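Local atomic coordinates of endoglucanase (Acetivibrio cellulolyticus, PDB entry 5NRM), a protein that is a cellulosomal scaffoldin, probably with endoglucanase activity in another module, whose type I cohesin domain, described here, binds an enzyme-borne dockerin. Residues 3-7 / 129-135; 12-18 / 99-103; 31-35 / 77-81; 37-42 / 110-116; 52-58 / 88-94. One frame throughout, in Å; residues are numbered along the deposited sequence.

Contact 1 of 5, residues 3-7 / 129-135; sequences FNLSI and VVAKVTN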
# COMPACT_ATOMS: atom_id res chain seq x y z
N PHE A 3 -5.13 15.98 -3.63
CA PHE A 3 -5.07 14.61 -3.15
C PHE A 3 -4.00 14.48 -2.06
O PHE A 3 -2.85 14.87 -2.25
CB PHE A 3 -4.78 13.65 -4.28
CG PHE A 3 -4.71 12.19 -3.90
CD1 PHE A 3 -5.78 11.57 -3.27
CD2 PHE A 3 -3.65 11.43 -4.23
CE1 PHE A 3 -5.73 10.23 -2.96
CE2 PHE A 3 -3.59 10.10 -3.96
CZ PHE A 3 -4.61 9.49 -3.24
N ASN A 4 -4.38 13.90 -0.91
CA ASN A 4 -3.56 13.83 0.30
C ASN A 4 -3.56 12.43 0.87
O ASN A 4 -4.61 11.81 0.96
CB ASN A 4 -4.10 14.76 1.39
CG ASN A 4 -3.76 16.21 1.14
OD1 ASN A 4 -2.76 16.72 1.65
ND2 ASN A 4 -4.54 16.87 0.30
N LEU A 5 -2.38 11.98 1.21
CA LEU A 5 -2.15 10.78 2.04
C LEU A 5 -1.63 11.27 3.38
O LEU A 5 -0.57 11.89 3.45
CB LEU A 5 -1.12 9.90 1.33
CG LEU A 5 -0.50 8.77 2.12
CD1 LEU A 5 -1.61 7.81 2.64
CD2 LEU A 5 0.61 7.98 1.41
N SER A 6 -2.36 10.98 4.46
CA SER A 6 -2.00 11.46 5.77
C SER A 6 -2.09 10.41 6.83
O SER A 6 -2.89 9.44 6.77
CB SER A 6 -2.84 12.66 6.17
OG SER A 6 -4.21 12.30 6.32
N ILE A 7 -1.25 10.56 7.82
CA ILE A 7 -1.28 9.70 9.00
C ILE A 7 -1.66 10.55 10.17
O ILE A 7 -1.12 11.63 10.36
CB ILE A 7 0.09 9.02 9.25
CG1 ILE A 7 0.51 8.32 7.97
CG2 ILE A 7 0.00 8.14 10.50
CD1 ILE A 7 1.87 7.67 8.06
N VAL A 129 -1.65 9.29 -9.56
CA VAL A 129 -2.20 10.42 -8.82
C VAL A 129 -1.17 10.78 -7.76
O VAL A 129 -0.92 9.92 -6.89
CB VAL A 129 -3.49 10.09 -8.06
CG1 VAL A 129 -4.12 11.42 -7.56
CG2 VAL A 129 -4.44 9.30 -8.91
N VAL A 130 -0.60 11.96 -7.81
CA VAL A 130 0.47 12.27 -6.88
C VAL A 130 -0.20 12.74 -5.54
O VAL A 130 -1.00 13.66 -5.57
CB VAL A 130 1.34 13.40 -7.40
CG1 VAL A 130 2.45 13.68 -6.42
CG2 VAL A 130 1.85 13.17 -8.82
N ALA A 131 0.16 12.14 -4.39
CA ALA A 131 -0.38 12.50 -3.10
C ALA A 131 0.56 13.49 -2.35
O ALA A 131 1.80 13.31 -2.36
CB ALA A 131 -0.57 11.25 -2.25
N LYS A 132 -0.03 14.52 -1.77
CA LYS A 132 0.68 15.33 -0.72
C LYS A 132 0.70 14.47 0.55
O LYS A 132 -0.33 14.00 0.97
CB LYS A 132 -0.04 16.67 -0.45
CG LYS A 132 0.51 17.54 0.71
CD LYS A 132 1.44 18.66 0.33
CE LYS A 132 2.31 19.10 1.52
NZ LYS A 132 3.24 18.01 1.99
N VAL A 133 1.89 14.25 1.09
CA VAL A 133 2.05 13.42 2.27
C VAL A 133 2.10 14.27 3.57
O VAL A 133 2.83 15.25 3.66
CB VAL A 133 3.31 12.57 2.15
CG1 VAL A 133 3.66 11.86 3.46
CG2 VAL A 133 3.18 11.60 1.00
N THR A 134 1.37 13.84 4.61
CA THR A 134 1.51 14.42 5.93
C THR A 134 1.73 13.26 6.90
O THR A 134 0.92 12.31 6.97
CB THR A 134 0.25 15.19 6.35
OG1 THR A 134 0.00 16.19 5.35
CG2 THR A 134 0.42 15.81 7.75
N ASN A 135 2.82 13.30 7.64
CA ASN A 135 3.13 12.25 8.58
C ASN A 135 2.48 12.47 9.95
O ASN A 135 1.92 13.54 10.24
CB ASN A 135 4.63 12.12 8.70
CG ASN A 135 5.24 11.62 7.42
OD1 ASN A 135 4.70 10.72 6.78
ND2 ASN A 135 6.36 12.22 7.01
O HOH W 1 -1.36 15.07 3.41
O HOH W 2 -0.61 13.98 11.58

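Contact 2 of 5, residues 12-18 / 99-103; sequences GNPGSSV and FNIKS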
# COMPACT_ATOMS: atom_id res chain seq x y z
N GLY A 12 -1.94 8.35 23.03
CA GLY A 12 -2.10 7.09 23.72
C GLY A 12 -1.21 6.98 24.92
O GLY A 12 -0.35 7.81 25.14
N ASN A 13 -1.43 5.94 25.73
CA ASN A 13 -0.74 5.79 27.03
C ASN A 13 0.26 4.70 26.95
O ASN A 13 -0.08 3.62 26.51
CB ASN A 13 -1.72 5.43 28.15
CG ASN A 13 -2.87 6.41 28.22
OD1 ASN A 13 -4.02 6.10 27.86
ND2 ASN A 13 -2.54 7.63 28.52
N PRO A 14 1.44 4.90 27.50
CA PRO A 14 2.40 3.80 27.56
C PRO A 14 1.76 2.61 28.23
O PRO A 14 1.04 2.77 29.25
CB PRO A 14 3.56 4.39 28.36
CG PRO A 14 3.50 5.79 27.94
CD PRO A 14 2.03 6.15 27.96
N GLY A 15 1.97 1.43 27.67
CA GLY A 15 1.37 0.23 28.24
C GLY A 15 -0.01 -0.13 27.68
O GLY A 15 -0.57 -1.14 28.14
N SER A 16 -0.56 0.70 26.84
CA SER A 16 -1.88 0.54 26.27
C SER A 16 -1.77 0.33 24.77
O SER A 16 -0.75 0.60 24.12
CB SER A 16 -2.72 1.79 26.50
OG SER A 16 -3.05 1.95 27.87
N SER A 17 -2.87 -0.12 24.19
CA SER A 17 -2.94 -0.27 22.75
C SER A 17 -3.43 1.02 22.16
O SER A 17 -4.07 1.85 22.83
CB SER A 17 -3.87 -1.43 22.43
OG SER A 17 -5.17 -1.10 22.87
N VAL A 18 -3.16 1.20 20.87
CA VAL A 18 -3.59 2.41 20.14
C VAL A 18 -3.77 2.08 18.66
O VAL A 18 -3.11 1.21 18.12
CB VAL A 18 -2.48 3.50 20.29
CG1 VAL A 18 -1.19 3.08 19.61
CG2 VAL A 18 -2.92 4.90 19.85
N PHE A 99 -1.12 -0.84 17.22
CA PHE A 99 0.07 -1.02 18.00
C PHE A 99 -0.25 -1.24 19.49
O PHE A 99 -1.25 -0.76 19.99
CB PHE A 99 0.89 0.29 17.92
CG PHE A 99 1.35 0.63 16.52
CD1 PHE A 99 2.47 0.02 15.96
CD2 PHE A 99 0.61 1.55 15.77
CE1 PHE A 99 2.88 0.43 14.68
CE2 PHE A 99 1.03 1.95 14.54
CZ PHE A 99 2.14 1.34 13.97
N ASN A 100 0.70 -1.84 20.21
CA ASN A 100 0.80 -1.71 21.65
C ASN A 100 1.93 -0.71 21.93
O ASN A 100 2.99 -0.81 21.32
CB ASN A 100 1.13 -3.05 22.25
CG ASN A 100 -0.02 -4.03 22.26
OD1 ASN A 100 -1.19 -3.65 22.27
ND2 ASN A 100 0.31 -5.30 22.17
N ILE A 101 1.69 0.27 22.79
CA ILE A 101 2.66 1.20 23.19
C ILE A 101 3.50 0.58 24.27
O ILE A 101 2.95 0.20 25.33
CB ILE A 101 2.01 2.51 23.69
CG1 ILE A 101 1.09 3.11 22.64
CG2 ILE A 101 3.11 3.52 24.03
CD1 ILE A 101 0.18 4.21 23.13
N LYS A 102 4.84 0.55 24.10
CA LYS A 102 5.68 -0.07 25.07
C LYS A 102 5.54 0.64 26.44
O LYS A 102 5.51 1.88 26.50
CB LYS A 102 7.13 -0.12 24.60
CG LYS A 102 7.22 -1.00 23.36
CD LYS A 102 8.66 -1.16 22.89
CE LYS A 102 8.81 -2.17 21.76
NZ LYS A 102 10.25 -2.20 21.28
N SER A 103 5.54 -0.15 27.50
CA SER A 103 5.38 0.40 28.85
C SER A 103 6.55 1.29 29.28
O SER A 103 6.33 2.14 30.12
CB SER A 103 5.16 -0.70 29.90
OG SER A 103 6.18 -1.72 29.79
O HOH W 3 -1.06 -2.76 25.17

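Contact 3 of 5, residues 31-35 / 77-81; sequences GISTA and LFLDY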
# COMPACT_ATOMS: atom_id res chain seq x y z
N GLY A 31 -11.51 8.18 -8.85
CA GLY A 31 -11.28 7.19 -7.83
C GLY A 31 -9.82 6.76 -7.61
O GLY A 31 -8.88 7.34 -8.18
N ILE A 32 -9.64 5.75 -6.77
CA ILE A 32 -8.37 5.11 -6.56
C ILE A 32 -8.54 3.62 -6.79
O ILE A 32 -9.29 2.96 -6.04
CB ILE A 32 -7.83 5.36 -5.14
CG1 ILE A 32 -7.55 6.85 -4.91
CG2 ILE A 32 -6.63 4.47 -4.83
CD1 ILE A 32 -6.48 7.48 -5.76
N SER A 33 -7.85 3.08 -7.79
CA SER A 33 -7.86 1.66 -8.12
C SER A 33 -6.64 0.91 -7.66
O SER A 33 -6.69 -0.31 -7.62
CB SER A 33 -8.02 1.42 -9.61
OG SER A 33 -9.27 1.91 -10.09
N THR A 34 -5.54 1.60 -7.37
CA THR A 34 -4.32 0.92 -6.91
C THR A 34 -3.61 1.77 -5.87
O THR A 34 -3.66 3.03 -5.97
CB THR A 34 -3.28 0.65 -8.09
OG1 THR A 34 -2.34 1.72 -8.23
CG2 THR A 34 -3.90 0.55 -9.42
N ALA A 35 -2.90 1.15 -4.95
CA ALA A 35 -2.04 1.89 -4.01
C ALA A 35 -0.93 1.03 -3.55
O ALA A 35 -1.16 -0.17 -3.30
CB ALA A 35 -2.83 2.40 -2.83
N LEU A 77 -0.68 -2.41 0.41
CA LEU A 77 -1.01 -2.64 -0.97
C LEU A 77 -2.54 -2.66 -1.12
O LEU A 77 -3.23 -3.37 -0.35
CB LEU A 77 -0.46 -4.02 -1.41
CG LEU A 77 -0.78 -4.42 -2.86
CD1 LEU A 77 -0.09 -3.54 -3.84
CD2 LEU A 77 -0.24 -5.83 -3.06
N PHE A 78 -3.07 -2.05 -2.16
CA PHE A 78 -4.47 -2.12 -2.54
C PHE A 78 -4.58 -2.25 -4.06
O PHE A 78 -3.85 -1.58 -4.81
CB PHE A 78 -5.26 -0.85 -2.10
CG PHE A 78 -6.63 -0.75 -2.68
CD1 PHE A 78 -7.74 -1.51 -2.17
CD2 PHE A 78 -6.85 0.02 -3.79
CE1 PHE A 78 -8.97 -1.42 -2.77
CE2 PHE A 78 -8.12 0.13 -4.40
CZ PHE A 78 -9.18 -0.63 -3.91
N LEU A 79 -5.52 -3.08 -4.53
CA LEU A 79 -5.93 -3.07 -5.92
C LEU A 79 -7.38 -3.45 -6.03
O LEU A 79 -7.82 -4.40 -5.35
CB LEU A 79 -5.07 -4.16 -6.65
CG LEU A 79 -5.39 -4.35 -8.15
CD1 LEU A 79 -5.04 -3.11 -8.99
CD2 LEU A 79 -4.72 -5.58 -8.71
N ASP A 80 -8.10 -2.78 -6.90
CA ASP A 80 -9.43 -3.24 -7.30
C ASP A 80 -9.30 -4.45 -8.16
O ASP A 80 -9.07 -4.30 -9.35
CB ASP A 80 -10.22 -2.14 -8.04
CG ASP A 80 -11.52 -2.63 -8.63
OD1 ASP A 80 -11.94 -3.76 -8.22
OD2 ASP A 80 -12.03 -1.95 -9.54
N TYR A 81 -9.38 -5.65 -7.58
CA TYR A 81 -9.11 -6.87 -8.37
C TYR A 81 -10.13 -6.99 -9.50
O TYR A 81 -9.81 -7.68 -10.47
CB TYR A 81 -9.24 -8.13 -7.50
CG TYR A 81 -7.95 -8.54 -6.81
CD1 TYR A 81 -7.12 -7.60 -6.19
CD2 TYR A 81 -7.54 -9.83 -6.82
CE1 TYR A 81 -5.97 -7.99 -5.54
CE2 TYR A 81 -6.40 -10.23 -6.14
CZ TYR A 81 -5.60 -9.31 -5.52
OH TYR A 81 -4.44 -9.62 -4.84
O HOH W 4 -10.77 -0.08 -10.92

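Contact 4 of 5, residues 37-42 / 110-116; sequences FTVTYD and KAEVSIS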
# COMPACT_ATOMS: atom_id res chain seq x y z
N PHE A 37 2.51 1.67 -0.69
CA PHE A 37 3.41 2.57 0.06
C PHE A 37 3.95 1.86 1.27
O PHE A 37 3.44 0.80 1.64
CB PHE A 37 2.77 3.93 0.41
CG PHE A 37 1.50 3.83 1.22
CD1 PHE A 37 1.49 3.71 2.59
CD2 PHE A 37 0.26 3.83 0.57
CE1 PHE A 37 0.30 3.67 3.29
CE2 PHE A 37 -0.93 3.82 1.25
CZ PHE A 37 -0.91 3.71 2.63
N THR A 38 5.02 2.46 1.80
CA THR A 38 5.70 1.94 2.98
C THR A 38 5.34 2.88 4.12
O THR A 38 5.36 4.08 3.97
CB THR A 38 7.20 1.95 2.79
OG1 THR A 38 7.57 1.08 1.73
CG2 THR A 38 7.98 1.48 4.03
N VAL A 39 5.07 2.29 5.30
CA VAL A 39 4.91 3.01 6.58
C VAL A 39 6.01 2.61 7.54
O VAL A 39 6.18 1.43 7.78
CB VAL A 39 3.54 2.78 7.23
CG1 VAL A 39 3.44 3.57 8.54
CG2 VAL A 39 2.41 3.11 6.30
N THR A 40 6.76 3.56 8.01
CA THR A 40 7.75 3.39 9.07
C THR A 40 7.15 3.85 10.37
O THR A 40 6.32 4.76 10.42
CB THR A 40 9.11 3.99 8.76
OG1 THR A 40 8.94 5.37 8.51
CG2 THR A 40 9.69 3.30 7.56
N TYR A 41 7.60 3.24 11.46
CA TYR A 41 7.15 3.62 12.82
C TYR A 41 8.29 3.47 13.76
O TYR A 41 9.21 2.63 13.58
CB TYR A 41 5.89 2.85 13.20
CG TYR A 41 6.10 1.37 13.30
CD1 TYR A 41 6.51 0.76 14.52
CD2 TYR A 41 5.91 0.54 12.20
CE1 TYR A 41 6.77 -0.60 14.59
CE2 TYR A 41 6.15 -0.80 12.27
CZ TYR A 41 6.57 -1.40 13.46
OH TYR A 41 6.86 -2.77 13.54
N ASP A 42 8.19 4.18 14.87
CA ASP A 42 9.29 4.12 15.88
C ASP A 42 9.14 2.86 16.72
O ASP A 42 8.33 2.77 17.68
CB ASP A 42 9.23 5.36 16.77
CG ASP A 42 10.31 5.41 17.81
OD1 ASP A 42 11.04 4.40 17.97
OD2 ASP A 42 10.43 6.49 18.45
N LYS A 110 7.09 11.25 21.75
CA LYS A 110 6.31 10.98 20.53
C LYS A 110 6.91 9.78 19.80
O LYS A 110 8.11 9.61 19.78
CB LYS A 110 6.35 12.13 19.50
CG LYS A 110 6.15 13.50 20.01
CD LYS A 110 4.76 13.79 20.43
CE LYS A 110 4.68 15.27 20.77
NZ LYS A 110 4.75 15.45 22.26
N ALA A 111 6.04 8.95 19.25
CA ALA A 111 6.42 7.80 18.42
C ALA A 111 5.98 8.14 17.00
O ALA A 111 4.80 8.09 16.70
CB ALA A 111 5.80 6.51 18.89
N GLU A 112 6.93 8.51 16.15
CA GLU A 112 6.64 8.90 14.78
C GLU A 112 6.11 7.72 13.98
O GLU A 112 6.55 6.54 14.15
CB GLU A 112 7.87 9.43 14.10
CG GLU A 112 8.29 10.79 14.66
CD GLU A 112 9.45 11.42 13.97
OE1 GLU A 112 10.01 10.75 13.07
OE2 GLU A 112 9.77 12.57 14.37
N VAL A 113 5.14 8.01 13.10
CA VAL A 113 4.58 7.03 12.18
C VAL A 113 4.52 7.82 10.84
O VAL A 113 3.85 8.83 10.76
CB VAL A 113 3.17 6.54 12.55
CG1 VAL A 113 2.67 5.49 11.59
CG2 VAL A 113 3.16 5.94 13.95
N SER A 114 5.24 7.34 9.83
CA SER A 114 5.54 8.16 8.63
C SER A 114 5.39 7.31 7.38
O SER A 114 5.65 6.08 7.36
CB SER A 114 6.98 8.62 8.68
OG SER A 114 7.24 9.28 9.88
N ILE A 115 5.09 8.01 6.26
CA ILE A 115 5.28 7.37 4.95
C ILE A 115 6.76 7.41 4.61
O ILE A 115 7.42 8.43 4.90
CB ILE A 115 4.45 8.12 3.92
CG1 ILE A 115 2.96 8.20 4.27
CG2 ILE A 115 4.66 7.48 2.51
CD1 ILE A 115 2.21 6.88 4.49
N SER A 116 7.30 6.32 4.07
CA SER A 116 8.68 6.20 3.70
C SER A 116 8.82 5.92 2.18
O SER A 116 8.09 5.13 1.66
CB SER A 116 9.31 5.03 4.50
OG SER A 116 10.69 4.86 4.17
O HOH W 5 5.97 4.58 0.02
O HOH W 6 9.70 8.70 17.15

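Contact 5 of 5, residues 52-58 / 88-94; sequences DAGSIVT and ISTDGVF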
# COMPACT_ATOMS: atom_id res chain seq x y z
N ASP A 52 -5.42 -3.13 9.53
CA ASP A 52 -6.73 -3.41 8.95
C ASP A 52 -7.10 -2.40 7.91
O ASP A 52 -6.81 -1.24 7.99
CB ASP A 52 -7.80 -3.42 10.07
CG ASP A 52 -7.62 -4.56 11.05
OD1 ASP A 52 -7.46 -5.70 10.56
OD2 ASP A 52 -7.69 -4.28 12.25
N ALA A 53 -7.87 -2.87 6.94
CA ALA A 53 -8.40 -1.98 5.89
C ALA A 53 -9.33 -0.97 6.55
O ALA A 53 -10.06 -1.34 7.46
CB ALA A 53 -9.17 -2.78 4.88
N GLY A 54 -9.27 0.25 6.11
CA GLY A 54 -10.14 1.29 6.58
C GLY A 54 -11.47 1.24 5.86
O GLY A 54 -11.66 0.51 4.89
N SER A 55 -12.39 2.05 6.36
CA SER A 55 -13.78 1.97 5.91
C SER A 55 -13.97 2.33 4.43
O SER A 55 -14.99 1.89 3.86
CB SER A 55 -14.73 2.82 6.76
OG SER A 55 -14.52 4.16 6.47
N ILE A 56 -13.05 3.03 3.80
CA ILE A 56 -13.22 3.41 2.41
C ILE A 56 -12.80 2.30 1.44
O ILE A 56 -13.03 2.44 0.23
CB ILE A 56 -12.43 4.70 2.08
CG1 ILE A 56 -10.92 4.45 1.91
CG2 ILE A 56 -12.83 5.80 3.10
CD1 ILE A 56 -10.08 5.69 1.66
N VAL A 57 -12.15 1.24 1.94
CA VAL A 57 -11.62 0.22 1.11
C VAL A 57 -12.68 -0.77 0.62
O VAL A 57 -13.45 -1.33 1.38
CB VAL A 57 -10.44 -0.50 1.85
CG1 VAL A 57 -9.86 -1.71 1.06
CG2 VAL A 57 -9.33 0.47 2.20
N THR A 58 -12.71 -1.01 -0.71
CA THR A 58 -13.57 -1.99 -1.31
C THR A 58 -13.04 -3.41 -1.08
O THR A 58 -11.86 -3.63 -1.08
CB THR A 58 -13.74 -1.74 -2.80
OG1 THR A 58 -12.42 -1.62 -3.37
CG2 THR A 58 -14.53 -0.40 -3.02
N ILE A 88 -11.94 2.87 -5.06
CA ILE A 88 -12.26 3.62 -3.82
C ILE A 88 -12.69 4.97 -4.28
O ILE A 88 -12.05 5.62 -5.11
CB ILE A 88 -11.04 3.71 -2.88
CG1 ILE A 88 -10.63 2.36 -2.40
CG2 ILE A 88 -11.33 4.72 -1.77
CD1 ILE A 88 -9.28 2.31 -1.79
N SER A 89 -13.83 5.45 -3.78
CA SER A 89 -14.44 6.67 -4.24
C SER A 89 -14.60 7.77 -3.14
O SER A 89 -14.75 8.98 -3.44
CB SER A 89 -15.85 6.34 -4.75
OG SER A 89 -16.56 5.61 -3.70
N THR A 90 -14.45 7.34 -1.90
CA THR A 90 -14.80 8.17 -0.75
C THR A 90 -13.57 8.43 0.09
O THR A 90 -12.79 7.55 0.37
CB THR A 90 -15.84 7.41 0.09
OG1 THR A 90 -16.99 7.25 -0.76
CG2 THR A 90 -16.24 8.20 1.34
N ASP A 91 -13.41 9.69 0.45
CA ASP A 91 -12.35 10.08 1.33
C ASP A 91 -12.59 9.51 2.73
O ASP A 91 -13.74 9.42 3.19
CB ASP A 91 -12.28 11.62 1.44
CG ASP A 91 -11.81 12.32 0.16
OD1 ASP A 91 -11.32 11.62 -0.69
OD2 ASP A 91 -11.91 13.63 0.13
N GLY A 92 -11.50 9.23 3.43
CA GLY A 92 -11.59 8.74 4.79
C GLY A 92 -10.41 7.87 5.13
O GLY A 92 -9.32 8.00 4.58
N VAL A 93 -10.64 6.96 6.06
CA VAL A 93 -9.64 6.10 6.59
C VAL A 93 -9.42 4.97 5.58
O VAL A 93 -10.32 4.22 5.21
CB VAL A 93 -10.01 5.54 8.02
CG1 VAL A 93 -8.91 4.64 8.48
CG2 VAL A 93 -10.19 6.65 8.99
N PHE A 94 -8.17 4.86 5.19
CA PHE A 94 -7.67 3.81 4.29
C PHE A 94 -7.07 2.61 5.01
O PHE A 94 -7.18 1.48 4.55
CB PHE A 94 -6.60 4.45 3.35
CG PHE A 94 -5.99 3.47 2.35
CD1 PHE A 94 -6.69 3.07 1.21
CD2 PHE A 94 -4.73 3.03 2.51
CE1 PHE A 94 -6.06 2.22 0.31
CE2 PHE A 94 -4.13 2.15 1.64
CZ PHE A 94 -4.77 1.78 0.51
O HOH W 7 -13.34 6.67 6.99
O HOH W 8 -14.70 4.13 -1.10

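Contact 1 of 5, residues 3-7 / 129-135
Strands 4-7 and 132-134 run parallel, 8° apart at a closest axis approach of 4.7 Å, and four backbone hydrogen bonds join them: Lys132 N to Phe3 O, Leu5 N to Lys132 O, Thr134 N to Leu5 O and Ile7 N to Thr134 O. Phe3 reaches back to Val129. With CG anti to the backbone N (chi1 -179°), its ring brings CD2 to 3.4 Å from Val129 CG1, the two side chains roughly perpendicular. Ala131 CB lies 3.7 Å from Phe3 CE2 and 3.9 Å from Leu5 CB, touching both. On the other face Asn4 and Lys132 run alongside each other in the same direction, Asn4 OD1 resting 3.4 Å from Lys132 CB. A water is hydrogen-bonded to Asn4 OD1 (2.8 Å), Lys132 O and Thr134 OG1, tying both strands together on this more open face. The strand of Leu5 lies between two others in the sheet, bonding to strand 17-25 through Asn4 and Ser6, while Leu5, Ile7 and Val133 pack on Ile115 of strand 110-116 and Phe3 meets Phe121 edge-to-face.

Contact 2 of 5, residues 12-18 / 99-103
Ser17 and Asn100 form a non-hydrogen-bonded antiparallel pair and Val18 and Phe99 a hydrogen-bonded one, the latter closed by Val18 N to Phe99 O and Phe99 N to Val18 O. The ladder goes on past the strand as a nearly straight bond from Ile101 N to Ser16 O (2.8 Å, 170° at the hydrogen). It ends with Gly15 N on Ile101 O at 2.8 Å, a more bent bond whose donor stands above the carbonyl plane. Gly15 belongs to a type II beta turn from Asn13 to Ser16, closed by Ser16 N on Asn13 O; the turn leads from strand 4-12 into strand 17-25 and folds over the end of strand 92-101 at one tip of the cohesin's beta-sandwich. Ile101 packs against the inner side of this turn. Its CG1 is anti to the carbonyl carbon (chi1 -56°), and from there the extended branch carries CD1 to 3.4 Å from Asn13 O and 3.6 Å from Gly12 C. The other branch, CG2, rests on Pro14 CA at 3.6 Å, and CG1 touches Val18 CG1 at 3.8 Å, where the two side chains are set square to each other. Pro14 CB lies against Lys102 O. On the opposite face Asn100 OD1 approaches Ser17 CB at 3.5 Å, and a water weakly bridges this oxygen to Gly15 O; Asn100 ND2 instead binds Glu47 of the next strand, 46-53. On the inner face Val18 and Ile101 both pack against Val138, and Phe99 turns its ring inward to meet that of Tyr41.

Contact 3 of 5, residues 31-35 / 77-81
Ser33 O, Ala35 N and Ala35 O carry the backbone hydrogen bonds to residues 78-80: Asp80 N to Ser33 O, Ala35 N to Phe78 O and Phe78 N to Ala35 O, each 2.9 Å. Ala35 and Phe78 thus form a hydrogen-bonded antiparallel pair. On the side of strand 34-41 turned to Gly122, Ser33 and Thr34 form a classic beta bulge.

Side-chain packing divides between two faces. Inside, Phe78 has CG anti to the backbone N (chi1 169°), which brings CE2 3.5 Å from Ile32 O, obliquely to the ring, while its CB makes an apolar contact with Ala35 CB at 4.1 Å. Outside, Leu79 CD1 touches Thr34 CG2 at 3.9 Å, the two side chains crossing obliquely.

The polar link is a water bound to Ser33 OG at 2.6 Å and donating to Asp80 OD2, also at 2.6 Å. Asp80 OD1 is hydrogen-bonded to Thr82 OG1, and OD2 accepts from the backbone N of Ser84 and Gly86, so this buried carboxylate is probably stabilised as the anion and ties the chain at 82-86 back to the strand end. Thr34 OG1 is hydrogen-bonded to Ser13 of the dockerin chain, and Thr34 and Leu79 pack on its Ala17: here the docking surface offers a methyl-and-leucine patch beside one hydroxyl bond.

Contact 4 of 5, residues 37-42 / 110-116
This is an antiparallel strand pairing within the cohesin beta-sandwich, where strand 37-41 and strand 110-116 meet at 148° and a closest axis approach of 4.5 Å. Thr40 and Ser114 form the central hydrogen-bonded pair, with Thr40 N to Ser114 O at 2.8 Å and Ser114 N to Thr40 O at 2.9 Å; Ser116 N to Thr38 O and Asp42 N to Glu112 O extend the ladder, the last clearly bent (135° at the hydrogen). On the core face Val39 CG1 meets Val113 CG1 at 3.7 Å. Ile115, its chain kinked at chi2 (-57°), brings CD1 within 3.8 Å of Phe37 CD1 and near Val39 CG2, closing a row that continues to Leu5 and Ile7 of strand 4-12. On the other face Thr40 CG2 packs on Ser116 CB at 3.5 Å. One water inserts between the backbones, accepting from Thr38 N and donating to Ser116 O. Another links Asp42 OD2 (2.7 Å) to Lys110 O and Glu112 N, while Asp42 OD1 is hydrogen-bonded to Thr44 OG1. The two faces thus differ in character: aliphatic and aromatic carbon toward the core, and on the other side short hydroxyl-bearing side chains that meet through their carbons.

Contact 5 of 5, residues 52-58 / 88-94
A type I beta turn, Gly54 to Val57, ends strand 46-53 and plugs its isoleucine into the curve of residues 88-94, the lead-in and start of strand 92-101. Ile56 N is hydrogen-bonded to Val93 O at 3.3 Å, long but nearly straight (171° at the hydrogen). Gly54 N binds Phe94 O at 2.9 Å from well above the carbonyl plane. Ile56 makes the main side-chain contact: CG1 lies between the backbone N and the carbonyl carbon (chi1 77°), which turns CG2 toward the chain of 90-92, 3.2 Å from Thr90 O and 3.6 Å from Gly92 CA. Its CG1 meets Ile88 CG2 at 3.7 Å, one side chain lying athwart the other, and CD1 reaches the edge of the Phe94 ring near its plane. Val57 CG2 touches Phe94 CD1 at 3.8 Å. Phe94 and Ile88 also pack on Phe78, so the residues that receive Ile56 and Val57 belong to the core. Two waters bridge the segments, one from the Ser55 hydroxyl to Val93 N, the other from Ile56 O to Ser89 N. With only two direct hydrogen bonds between the segments, the contact relies on the enclosed hydrocarbon of Ile56, and water links backbone atoms that make no direct hydrogen bond across it.

How the contacts relate
All five contacts belong to one cohesin beta-sandwich. Contact 1 joins its first and last strands, so the other four fall within the span it closes; contacts 3 and 4 cross along the chain, sharing strand 34-41, and contacts 2 and 5 share strand 92-101. Contacts 2 and 3 lie about 31 Å apart between centres, at opposite sides of the chain's centre, and only contact 3 touches the dockerin. Contacts 3 and 5, about 11 Å apart between centres, meet through Phe78, Ile88 and Phe94. The side-chain oxygen of Asn135 probably accepts a hydrogen bond from Ile115 N, Phe37 meets Phe94, and Tyr41 meets Phe99, so the aromatic core probably runs from contact 2 to behind the docking face.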